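Local coordinates for protein ForH (Streptomyces kaniharaensis, PDB 6NKO) that probably takes part in formycin A biosynthesis, with a fold resembling the IMP cyclohydrolase part of the bifunctional enzyme of purine biosynthesis, at residues Gly128-Phe134 / Leu208-Ser212; Asn118-Leu122 / Ile197-Tyr201; Val88-Leu93 / Ala144-Ala149; Leu121-Pro125 / Ser204-Leu208. All coordinates share one frame; numbering follows the deposited sequence.

Interaction 1: residues Gly128-Phe134 / Leu208-Ser212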
loop_
_atom_site.group_PDB
_atom_site.type_symbol
_atom_site.label_atom_id
_atom_site.label_comp_id
_atom_site.label_asym_id
_atom_site.label_seq_id
_atom_site.Cartn_x
_atom_site.Cartn_y
_atom_site.Cartn_z
ATOM N N GLY A 128 7.012 -14.256 -28.191
ATOM C CA GLY A 128 5.646 -14.072 -28.641
ATOM C C GLY A 128 4.640 -13.984 -27.517
ATOM O O GLY A 128 3.465 -14.305 -27.719
ATOM N N LEU A 129 5.075 -13.551 -26.335
ATOM C CA LEU A 129 4.201 -13.497 -25.169
ATOM C C LEU A 129 3.022 -12.563 -25.411
ATOM O O LEU A 129 3.199 -11.390 -25.751
ATOM C CB LEU A 129 4.997 -13.035 -23.949
ATOM C CG LEU A 129 4.244 -12.867 -22.631
ATOM C CD1 LEU A 129 3.709 -14.206 -22.152
ATOM C CD2 LEU A 129 5.157 -12.242 -21.588
ATOM N N ASP A 130 1.819 -13.090 -25.235
ATOM C CA ASP A 130 0.608 -12.284 -25.353
ATOM C C ASP A 130 0.525 -11.318 -24.177
ATOM O O ASP A 130 0.555 -11.763 -23.022
ATOM C CB ASP A 130 -0.622 -13.190 -25.396
ATOM C CG ASP A 130 -1.904 -12.432 -25.700
ATOM O OD1 ASP A 130 -1.830 -11.252 -26.098
ATOM O OD2 ASP A 130 -2.993 -13.026 -25.547
ATOM N N PRO A 131 0.440 -10.005 -24.414
ATOM C CA PRO A 131 0.367 -9.057 -23.289
ATOM C C PRO A 131 -0.815 -9.279 -22.359
ATOM O O PRO A 131 -0.767 -8.823 -21.210
ATOM C CB PRO A 131 0.277 -7.693 -23.986
ATOM C CG PRO A 131 0.933 -7.904 -25.304
ATOM C CD PRO A 131 0.617 -9.319 -25.706
ATOM N N ALA A 132 -1.869 -9.963 -22.809
ATOM C CA ALA A 132 -3.034 -10.181 -21.960
ATOM C C ALA A 132 -2.708 -11.002 -20.719
ATOM O O ALA A 132 -3.421 -10.899 -19.715
ATOM C CB ALA A 132 -4.146 -10.867 -22.756
ATOM N N GLY A 133 -1.651 -11.807 -20.761
ATOM C CA GLY A 133 -1.306 -12.667 -19.650
ATOM C C GLY A 133 -0.610 -12.012 -18.479
ATOM O O GLY A 133 -0.260 -12.711 -17.523
ATOM N N PHE A 134 -0.395 -10.696 -18.506
ATOM C CA PHE A 134 0.321 -10.048 -17.412
ATOM C C PHE A 134 -0.041 -8.576 -17.252
ATOM O O PHE A 134 0.100 -8.018 -16.159
ATOM C CB PHE A 134 1.836 -10.185 -17.616
ATOM C CG PHE A 134 2.389 -9.326 -18.728
ATOM C CD1 PHE A 134 2.857 -8.046 -18.471
ATOM C CD2 PHE A 134 2.455 -9.807 -20.025
ATOM C CE1 PHE A 134 3.366 -7.257 -19.488
ATOM C CE2 PHE A 134 2.970 -9.022 -21.045
ATOM C CZ PHE A 134 3.423 -7.746 -20.774
ATOM N N LEU A 208 8.813 -8.854 -19.730
ATOM C CA LEU A 208 7.632 -9.401 -20.388
ATOM C C LEU A 208 7.271 -8.591 -21.627
ATOM O O LEU A 208 6.899 -9.161 -22.659
ATOM C CB LEU A 208 6.459 -9.451 -19.407
ATOM C CG LEU A 208 6.700 -10.259 -18.127
ATOM C CD1 LEU A 208 5.459 -10.283 -17.248
ATOM C CD2 LEU A 208 7.152 -11.676 -18.451
ATOM N N PHE A 209 7.381 -7.262 -21.548
ATOM C CA PHE A 209 7.130 -6.431 -22.721
ATOM C C PHE A 209 8.156 -6.705 -23.814
ATOM O O PHE A 209 7.813 -6.744 -25.001
ATOM C CB PHE A 209 7.139 -4.952 -22.332
ATOM C CG PHE A 209 5.824 -4.455 -21.801
ATOM C CD1 PHE A 209 4.705 -4.410 -22.614
ATOM C CD2 PHE A 209 5.709 -4.032 -20.486
ATOM C CE1 PHE A 209 3.492 -3.953 -22.128
ATOM C CE2 PHE A 209 4.499 -3.574 -19.994
ATOM C CZ PHE A 209 3.389 -3.534 -20.816
ATOM N N GLY A 210 9.420 -6.902 -23.430
ATOM C CA GLY A 210 10.437 -7.239 -24.413
ATOM C C GLY A 210 10.185 -8.578 -25.080
ATOM O O GLY A 210 10.315 -8.709 -26.300
ATOM N N ALA A 211 9.820 -9.592 -24.289
ATOM C CA ALA A 211 9.462 -10.889 -24.851
ATOM C C ALA A 211 8.183 -10.826 -25.673
ATOM O O ALA A 211 7.988 -11.663 -26.561
ATOM C CB ALA A 211 9.313 -11.925 -23.735
ATOM N N SER A 212 7.307 -9.856 -25.400
ATOM C CA SER A 212 6.112 -9.674 -26.211
ATOM C C SER A 212 6.439 -9.223 -27.628
ATOM O O SER A 212 5.641 -9.461 -28.541
ATOM C CB SER A 212 5.177 -8.661 -25.548
ATOM O OG SER A 212 4.319 -9.288 -24.613
#
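Ser-212 and Leu-129 carry the polar part of this contact, which illustrates how a loop can be tied down beside the C-terminal part of a helix. OG of Ser-212 donates to O of Leu-129 at 2.6 Å, approaching from above the carbonyl plane, about 40° out of it. A CA-H...O contact of 3.4 Å adds CA of Ser-212 to the same oxygen O of Leu-129. In the other direction, O of Ala-211 receives two weak bonds, from N of Gly-128 (3.2 Å) and N of Leu-129 (3.5 Å).

The aromatic part centres on Phe-134, whose chi1 of 72° swings the ring toward the helix. CB of Leu-208 sits over one face, 3.7 Å from the ring centroid and close to its normal. The edge carrying CE1 and CZ points into the face of Phe-209, a T-shaped pair with planes at 80° and centroids 5.1 Å apart. OG of Ser-212 lies at another part of the Phe-134 edge, near CE2.

Aliphatic contacts fill in the rest: CD1 of Leu-208 lies 3.5 Å from CG of Phe-134, and CD2 of Leu-208 meets CD2 of Leu-129.

Residues 128-134 belong to the long excursion between strand 114-117 and helix 141-151. Here it packs on the C-terminal part of helix 184-212, with Pro-123 and Pro-125 of the same excursion lying against Phe-134 and Ala-211, respectively.

Interaction 2: residues Asn118-Leu122 / Ile197-Tyr201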
loop_
_atom_site.group_PDB
_atom_site.type_symbol
_atom_site.label_atom_id
_atom_site.label_comp_id
_atom_site.label_asym_id
_atom_site.label_seq_id
_atom_site.Cartn_x
_atom_site.Cartn_y
_atom_site.Cartn_z
ATOM N N ASN A 118 1.133 -5.131 -2.420
ATOM C CA ASN A 118 1.643 -6.385 -2.964
ATOM C C ASN A 118 1.285 -6.477 -4.440
ATOM O O ASN A 118 0.358 -5.816 -4.914
ATOM C CB ASN A 118 1.051 -7.605 -2.237
ATOM C CG ASN A 118 1.789 -7.941 -0.972
ATOM O OD1 ASN A 118 1.256 -8.612 -0.090
ATOM N ND2 ASN A 118 3.028 -7.481 -0.874
ATOM N N TYR A 119 1.999 -7.339 -5.162
ATOM C CA TYR A 119 1.766 -7.535 -6.587
ATOM C C TYR A 119 1.387 -8.977 -6.901
ATOM O O TYR A 119 1.826 -9.917 -6.233
ATOM C CB TYR A 119 2.993 -7.146 -7.402
ATOM C CG TYR A 119 3.602 -5.859 -6.930
ATOM C CD1 TYR A 119 2.823 -4.719 -6.792
ATOM C CD2 TYR A 119 4.946 -5.782 -6.609
ATOM C CE1 TYR A 119 3.367 -3.540 -6.353
ATOM C CE2 TYR A 119 5.502 -4.604 -6.169
ATOM C CZ TYR A 119 4.707 -3.484 -6.043
ATOM O OH TYR A 119 5.253 -2.299 -5.606
ATOM N N TYR A 120 0.567 -9.130 -7.939
ATOM C CA TYR A 120 0.197 -10.447 -8.432
ATOM C C TYR A 120 1.406 -11.149 -9.043
ATOM O O TYR A 120 2.403 -10.523 -9.414
ATOM C CB TYR A 120 -0.916 -10.334 -9.472
ATOM C CG TYR A 120 -2.267 -9.990 -8.894
ATOM C CD1 TYR A 120 -2.951 -10.895 -8.095
ATOM C CD2 TYR A 120 -2.859 -8.757 -9.145
ATOM C CE1 TYR A 120 -4.187 -10.585 -7.561
ATOM C CE2 TYR A 120 -4.094 -8.438 -8.615
ATOM C CZ TYR A 120 -4.754 -9.356 -7.824
ATOM O OH TYR A 120 -5.985 -9.049 -7.292
ATOM N N LEU A 121 1.303 -12.472 -9.148
ATOM C CA LEU A 121 2.367 -13.263 -9.750
ATOM C C LEU A 121 2.421 -13.015 -11.252
ATOM O O LEU A 121 1.390 -13.027 -11.933
ATOM C CB LEU A 121 2.145 -14.748 -9.472
ATOM C CG LEU A 121 2.281 -15.206 -8.019
ATOM C CD1 LEU A 121 1.805 -16.642 -7.875
ATOM C CD2 LEU A 121 3.717 -15.062 -7.536
ATOM N N LEU A 122 3.628 -12.792 -11.772
ATOM C CA LEU A 122 3.709 -12.566 -13.204
ATOM C C LEU A 122 4.194 -13.819 -13.924
ATOM O O LEU A 122 4.984 -14.594 -13.376
ATOM C CB LEU A 122 4.656 -11.404 -13.520
ATOM C CG LEU A 122 4.266 -10.039 -12.952
ATOM C CD1 LEU A 122 5.512 -9.209 -12.701
ATOM C CD2 LEU A 122 3.302 -9.312 -13.880
ATOM N N ILE A 197 11.899 -3.976 -3.963
ATOM C CA ILE A 197 10.822 -4.807 -4.492
ATOM C C ILE A 197 10.184 -4.141 -5.706
ATOM O O ILE A 197 9.870 -4.802 -6.703
ATOM C CB ILE A 197 9.789 -5.099 -3.384
ATOM C CG1 ILE A 197 10.338 -6.137 -2.403
ATOM C CG2 ILE A 197 8.470 -5.569 -3.976
ATOM C CD1 ILE A 197 9.786 -6.001 -1.003
ATOM N N SER A 198 9.999 -2.820 -5.652
ATOM C CA SER A 198 9.414 -2.111 -6.784
ATOM C C SER A 198 10.344 -2.131 -7.990
ATOM O O SER A 198 9.890 -2.292 -9.130
ATOM C CB SER A 198 9.080 -0.672 -6.391
ATOM O OG SER A 198 7.951 -0.630 -5.535
ATOM N N GLY A 199 11.648 -1.967 -7.760
ATOM C CA GLY A 199 12.593 -2.014 -8.864
ATOM C C GLY A 199 12.626 -3.368 -9.545
ATOM O O GLY A 199 12.699 -3.453 -10.774
ATOM N N ALA A 200 12.565 -4.445 -8.758
ATOM C CA ALA A 200 12.541 -5.782 -9.339
ATOM C C ALA A 200 11.218 -6.059 -10.039
ATOM O O ALA A 200 11.189 -6.765 -11.055
ATOM C CB ALA A 200 12.803 -6.831 -8.259
ATOM N N TYR A 201 10.123 -5.511 -9.512
ATOM C CA TYR A 201 8.821 -5.646 -10.156
ATOM C C TYR A 201 8.832 -5.026 -11.550
ATOM O O TYR A 201 8.382 -5.645 -12.521
ATOM C CB TYR A 201 7.753 -4.995 -9.275
ATOM C CG TYR A 201 6.329 -5.132 -9.767
ATOM C CD1 TYR A 201 5.906 -6.271 -10.440
ATOM C CD2 TYR A 201 5.405 -4.118 -9.549
ATOM C CE1 TYR A 201 4.598 -6.392 -10.884
ATOM C CE2 TYR A 201 4.101 -4.230 -9.989
ATOM C CZ TYR A 201 3.703 -5.367 -10.656
ATOM O OH TYR A 201 2.403 -5.475 -11.094
#
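Two torsions bring Tyr-119 and Tyr-201 face to face. Tyr-201 holds CG anti to its nitrogen (chi1 -176°), which carries its ring off helix 184-212 toward the 118-122 loop, while Tyr-119, with CG beside its backbone N (chi1 -44°), sends its ring toward the helix, where it lies against the Tyr-201 ring. The result is a worked example of an offset stack: the planes are only 11° apart, and the centroids are separated by 3.9 Å. CD2 of Tyr-201 lies over the middle of the Tyr-119 ring, 3.4 Å from CD2 of Tyr-119. In return, the Tyr-201 ring takes CG of Tyr-119 over its outer part, and CB of Tyr-119 makes a CH-pi contact 3.9 Å from the Tyr-201 centroid.

Leu-122 comes to the stack from another direction. Its CD1 meets the edge of Tyr-201 in the ring plane, 3.5 Å from CE1, the two side chains crossing at about a right angle. CG2 of Ile-197 approaches CE2 of Tyr-119 obliquely at 3.8 Å.

The loop leaves the end of strand 114-117, an inner strand of the parallel sheet in this MGS-like fold, and the stack ties that exit to the long C-terminal helix. Pro-143 and Leu-146 of helix 141-151 also touch Tyr-119.

Both phenols have polar partners. OH of Tyr-119 shares a hydrogen bond of 3.2 Å with OG of Ser-198, and OH of Tyr-201 is hydrogen-bonded to N of Asp-139. Broad ring overlap thus supplies the apolar area, while a hydroxyl bond at the end of each ring probably limits its sliding and tilting.

Interaction 3: residues Val88-Leu93 / Ala144-Ala149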
loop_
_atom_site.group_PDB
_atom_site.type_symbol
_atom_site.label_atom_id
_atom_site.label_comp_id
_atom_site.label_asym_id
_atom_site.label_seq_id
_atom_site.Cartn_x
_atom_site.Cartn_y
_atom_site.Cartn_z
ATOM N N VAL A 88 -5.664 10.578 -0.689
ATOM C CA VAL A 88 -4.842 9.399 -0.435
ATOM C C VAL A 88 -3.364 9.715 -0.632
ATOM O O VAL A 88 -2.539 9.461 0.252
ATOM C CB VAL A 88 -5.289 8.225 -1.326
ATOM C CG1 VAL A 88 -4.270 7.097 -1.256
ATOM C CG2 VAL A 88 -6.658 7.730 -0.902
ATOM N N MET A 89 -3.005 10.272 -1.792
ATOM C CA MET A 89 -1.601 10.549 -2.072
ATOM C C MET A 89 -1.072 11.702 -1.228
ATOM O O MET A 89 0.115 11.720 -0.880
ATOM C CB MET A 89 -1.410 10.843 -3.560
ATOM C CG MET A 89 -1.773 9.677 -4.473
ATOM S SD MET A 89 -1.017 8.124 -3.949
ATOM C CE MET A 89 0.716 8.501 -4.188
ATOM N N GLY A 90 -1.928 12.669 -0.893
ATOM C CA GLY A 90 -1.514 13.713 0.028
ATOM C C GLY A 90 -1.295 13.185 1.432
ATOM O O GLY A 90 -0.370 13.613 2.128
ATOM N N GLY A 91 -2.135 12.243 1.865
ATOM C CA GLY A 91 -1.957 11.638 3.173
ATOM C C GLY A 91 -0.663 10.866 3.315
ATOM O O GLY A 91 -0.215 10.623 4.441
ATOM N N ILE A 92 -0.051 10.482 2.200
ATOM C CA ILE A 92 1.204 9.743 2.209
ATOM C C ILE A 92 2.403 10.666 2.031
ATOM O O ILE A 92 3.427 10.491 2.694
ATOM C CB ILE A 92 1.180 8.650 1.118
ATOM C CG1 ILE A 92 0.114 7.599 1.429
ATOM C CG2 ILE A 92 2.544 7.996 0.977
ATOM C CD1 ILE A 92 -0.317 6.794 0.219
ATOM N N LEU A 93 2.292 11.662 1.151
ATOM C CA LEU A 93 3.444 12.460 0.753
ATOM C C LEU A 93 3.611 13.744 1.555
ATOM O O LEU A 93 4.703 14.324 1.534
ATOM C CB LEU A 93 3.351 12.818 -0.733
ATOM C CG LEU A 93 3.368 11.648 -1.716
ATOM C CD1 LEU A 93 3.063 12.123 -3.131
ATOM C CD2 LEU A 93 4.709 10.935 -1.662
ATOM N N ALA A 144 2.702 3.581 -6.473
ATOM C CA ALA A 144 2.736 5.009 -6.169
ATOM C C ALA A 144 2.563 5.250 -4.674
ATOM O O ALA A 144 3.247 6.100 -4.092
ATOM C CB ALA A 144 1.663 5.750 -6.967
ATOM N N MET A 145 1.661 4.501 -4.032
ATOM C CA MET A 145 1.499 4.617 -2.586
ATOM C C MET A 145 2.710 4.063 -1.846
ATOM O O MET A 145 3.146 4.638 -0.843
ATOM C CB MET A 145 0.229 3.893 -2.133
ATOM C CG MET A 145 -1.072 4.467 -2.673
ATOM S SD MET A 145 -2.509 3.841 -1.768
ATOM C CE MET A 145 -2.628 2.184 -2.440
ATOM N N LEU A 146 3.268 2.946 -2.324
ATOM C CA LEU A 146 4.363 2.299 -1.607
ATOM C C LEU A 146 5.668 3.073 -1.762
ATOM O O LEU A 146 6.402 3.263 -0.786
ATOM C CB LEU A 146 4.531 0.860 -2.092
ATOM C CG LEU A 146 5.734 0.113 -1.514
ATOM C CD1 LEU A 146 5.501 -0.196 -0.044
ATOM C CD2 LEU A 146 6.011 -1.161 -2.296
ATOM N N ARG A 147 5.980 3.515 -2.984
ATOM C CA ARG A 147 7.164 4.344 -3.184
ATOM C C ARG A 147 7.028 5.678 -2.467
ATOM O O ARG A 147 8.023 6.219 -1.969
ATOM C CB ARG A 147 7.412 4.568 -4.677
ATOM C CG ARG A 147 7.752 3.304 -5.453
ATOM C CD ARG A 147 7.779 3.565 -6.955
ATOM N NE ARG A 147 8.947 4.347 -7.346
ATOM C CZ ARG A 147 8.912 5.635 -7.672
ATOM N NH1 ARG A 147 7.760 6.294 -7.664
ATOM N NH2 ARG A 147 10.029 6.266 -8.011
ATOM N N GLY A 148 5.812 6.224 -2.402
ATOM C CA GLY A 148 5.606 7.451 -1.651
ATOM C C GLY A 148 5.763 7.242 -0.157
ATOM O O GLY A 148 6.327 8.089 0.542
ATOM N N ALA A 149 5.270 6.110 0.351
ATOM C CA ALA A 149 5.442 5.791 1.764
ATOM C C ALA A 149 6.910 5.573 2.102
ATOM O O ALA A 149 7.391 6.051 3.136
ATOM C CB ALA A 149 4.618 4.559 2.128
#
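Ile-92 and Met-145 meet obliquely across two helices that run nearly in the same direction, their segment axes 20° apart and 9.2 Å from each other at closest approach. The isoleucine divides its work between two branches. CG1 stands beside the backbone N and carries CD1 to within 3.8 Å of CB of Met-145. CG2, anti to that nitrogen, is pressed instead on the facing backbone, 3.4 Å from N of Ala-149.

The two methionines cross at about a right angle: SD of Met-89 rests 3.9 Å from CG of Met-145. Bends at chi2 and chi3 (-49° and -65°) curl the Met-89 chain so that its CE reaches O of Ala-144, 3.5 Å away. Met-145 turns its own sulfur to Val-88, where SD lies 3.7 Å from CG1.

This is the helical layer over one face of a parallel sheet, as expected of an MGS-like alpha/beta fold. Helix 141-151 forms part of the beta-alpha-beta crossover from strand 114-117 to its neighbour 157-159, and Ile-92, Met-145 and Ala-149 all rest on Val-115 of the former. Cutting the Ile-92 side chain back to an alanine is likely to open a gap between the helices, leaving CB of Met-145 and the backbone at Ala-149 without the isoleucine methyls against them.

Gly-148 marks the place where backbone substitutes for side chain. CD2 of Leu-93 lies over its CA at 3.6 Å, and a beta carbon on Gly-148 would point toward helix 86-93 and probably come too close to that methyl.

Interaction 4: residues Leu121-Pro125 / Ser204-Leu208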
loop_
_atom_site.group_PDB
_atom_site.type_symbol
_atom_site.label_atom_id
_atom_site.label_comp_id
_atom_site.label_asym_id
_atom_site.label_seq_id
_atom_site.Cartn_x
_atom_site.Cartn_y
_atom_site.Cartn_z
ATOM N N LEU A 121 1.303 -12.472 -9.148
ATOM C CA LEU A 121 2.367 -13.263 -9.750
ATOM C C LEU A 121 2.421 -13.015 -11.252
ATOM O O LEU A 121 1.390 -13.027 -11.933
ATOM C CB LEU A 121 2.145 -14.748 -9.472
ATOM C CG LEU A 121 2.281 -15.206 -8.019
ATOM C CD1 LEU A 121 1.805 -16.642 -7.875
ATOM C CD2 LEU A 121 3.717 -15.062 -7.536
ATOM N N LEU A 122 3.628 -12.792 -11.772
ATOM C CA LEU A 122 3.709 -12.566 -13.204
ATOM C C LEU A 122 4.194 -13.819 -13.924
ATOM O O LEU A 122 4.984 -14.594 -13.376
ATOM C CB LEU A 122 4.656 -11.404 -13.520
ATOM C CG LEU A 122 4.266 -10.039 -12.952
ATOM C CD1 LEU A 122 5.512 -9.209 -12.701
ATOM C CD2 LEU A 122 3.302 -9.312 -13.880
ATOM N N PRO A 123 3.735 -14.042 -15.160
ATOM C CA PRO A 123 4.189 -15.218 -15.914
ATOM C C PRO A 123 5.624 -15.082 -16.398
ATOM O O PRO A 123 6.271 -14.052 -16.177
ATOM C CB PRO A 123 3.205 -15.281 -17.086
ATOM C CG PRO A 123 2.774 -13.866 -17.281
ATOM C CD PRO A 123 2.732 -13.259 -15.903
ATOM N N GLU A 124 6.130 -16.119 -17.071
ATOM C CA GLU A 124 7.510 -16.125 -17.523
ATOM C C GLU A 124 7.638 -15.454 -18.889
ATOM O O GLU A 124 6.686 -15.443 -19.675
ATOM C CB GLU A 124 8.035 -17.555 -17.601
ATOM C CG GLU A 124 8.190 -18.262 -16.250
ATOM C CD GLU A 124 8.885 -17.421 -15.185
ATOM O OE1 GLU A 124 8.271 -16.475 -14.643
ATOM O OE2 GLU A 124 10.059 -17.715 -14.884
ATOM N N PRO A 125 8.801 -14.870 -19.185
ATOM C CA PRO A 125 9.028 -14.265 -20.505
ATOM C C PRO A 125 9.267 -15.332 -21.562
ATOM O O PRO A 125 10.340 -15.940 -21.626
ATOM C CB PRO A 125 10.272 -13.395 -20.276
ATOM C CG PRO A 125 10.986 -14.049 -19.146
ATOM C CD PRO A 125 9.923 -14.633 -18.260
ATOM N N SER A 204 11.006 -7.034 -14.091
ATOM C CA SER A 204 10.324 -8.224 -14.589
ATOM C C SER A 204 9.262 -7.860 -15.620
ATOM O O SER A 204 9.118 -8.546 -16.639
ATOM C CB SER A 204 9.699 -8.996 -13.427
ATOM O OG SER A 204 10.689 -9.673 -12.675
ATOM N N VAL A 205 8.507 -6.786 -15.373
ATOM C CA VAL A 205 7.476 -6.370 -16.321
ATOM C C VAL A 205 8.107 -5.916 -17.632
ATOM O O VAL A 205 7.575 -6.183 -18.717
ATOM C CB VAL A 205 6.592 -5.273 -15.702
ATOM C CG1 VAL A 205 5.616 -4.723 -16.738
ATOM C CG2 VAL A 205 5.841 -5.815 -14.489
ATOM N N ALA A 206 9.253 -5.232 -17.557
ATOM C CA ALA A 206 9.962 -4.840 -18.771
ATOM C C ALA A 206 10.387 -6.060 -19.577
ATOM O O ALA A 206 10.312 -6.057 -20.811
ATOM C CB ALA A 206 11.178 -3.981 -18.419
ATOM N N GLU A 207 10.831 -7.117 -18.894
ATOM C CA GLU A 207 11.203 -8.347 -19.586
ATOM C C GLU A 207 10.014 -8.972 -20.302
ATOM O O GLU A 207 10.176 -9.566 -21.374
ATOM C CB GLU A 207 11.807 -9.340 -18.596
ATOM C CG GLU A 207 12.830 -10.277 -19.200
ATOM C CD GLU A 207 13.354 -11.284 -18.195
ATOM O OE1 GLU A 207 12.755 -11.403 -17.103
ATOM O OE2 GLU A 207 14.366 -11.952 -18.495
ATOM N N LEU A 208 8.813 -8.854 -19.730
ATOM C CA LEU A 208 7.632 -9.401 -20.388
ATOM C C LEU A 208 7.271 -8.591 -21.627
ATOM O O LEU A 208 6.899 -9.161 -22.659
ATOM C CB LEU A 208 6.459 -9.451 -19.407
ATOM C CG LEU A 208 6.700 -10.259 -18.127
ATOM C CD1 LEU A 208 5.459 -10.283 -17.248
ATOM C CD2 LEU A 208 7.152 -11.676 -18.451
#
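Within the excursion that links strand 114-117 to helix 141-151, the part at 121-125 runs alongside the long C-terminal helix, and Leu-122, Pro-123 and Pro-125 touch that helix in succession. The segment 121-125 has no regular secondary structure, so side chains and backbone atoms, rather than a repeating bond pattern, set the fit.

Of the helix residues here, Leu-208 is the one most covered by the loop. With CG beside its backbone N (chi1 -57°), its two methyls spread along the excursion: CD1 lies 4.0 Å from CB of Leu-122, and CD2 lies 3.4 Å from O of Pro-123 and 3.7 Å from N of Pro-125. The same CD2 also meets CB of Pro-125, the two side chains passing at an oblique angle. A serine here would probably leave Leu-122 and the two prolines without their shared apolar partner, opening a gap between loop and helix.

One turn earlier, CD1 of Leu-122 touches CG2 of Val-205 at 3.9 Å, the side chains crossing nearly at right angles, while CB of Ser-204 is a more distant neighbour of the same methyl. At Pro-125, Glu-207 lays an extended chain by the proline ring, its CD 3.8 Å from CG of Pro-125; the contact is van der Waals.

The whole is an irregular connection, leading out of a parallel-sheet strand of the MGS-like domain, laid against the C-terminal helix mainly by the apolar side chains of leucines, prolines and a valine.

In the fold
Interactions 2, 4 and 1 follow one another in that order along helix 184-212, each matching it with another part of the excursion between strand 114-117 and helix 141-151; interactions 2 and 4 share Leu-122, and interactions 1 and 4 share Leu-208. All three are partly buried. Interaction 3 is the buried one, its centre about 8 Å from the chain centre, and is apolar packing between two helices. Along helix 184-212 the chemistry varies: interaction 2 combines stacked tyrosines with a hydroxyl pair, interaction 4 is mainly aliphatic, and interaction 1, centred about 26 Å out, adds a serine-to-carbonyl hydrogen bond, two weak backbone bonds and a T-shaped pair. Leu-146 of 144-149 joins interactions 2 and 3 by touching Tyr-119 and Ser-198.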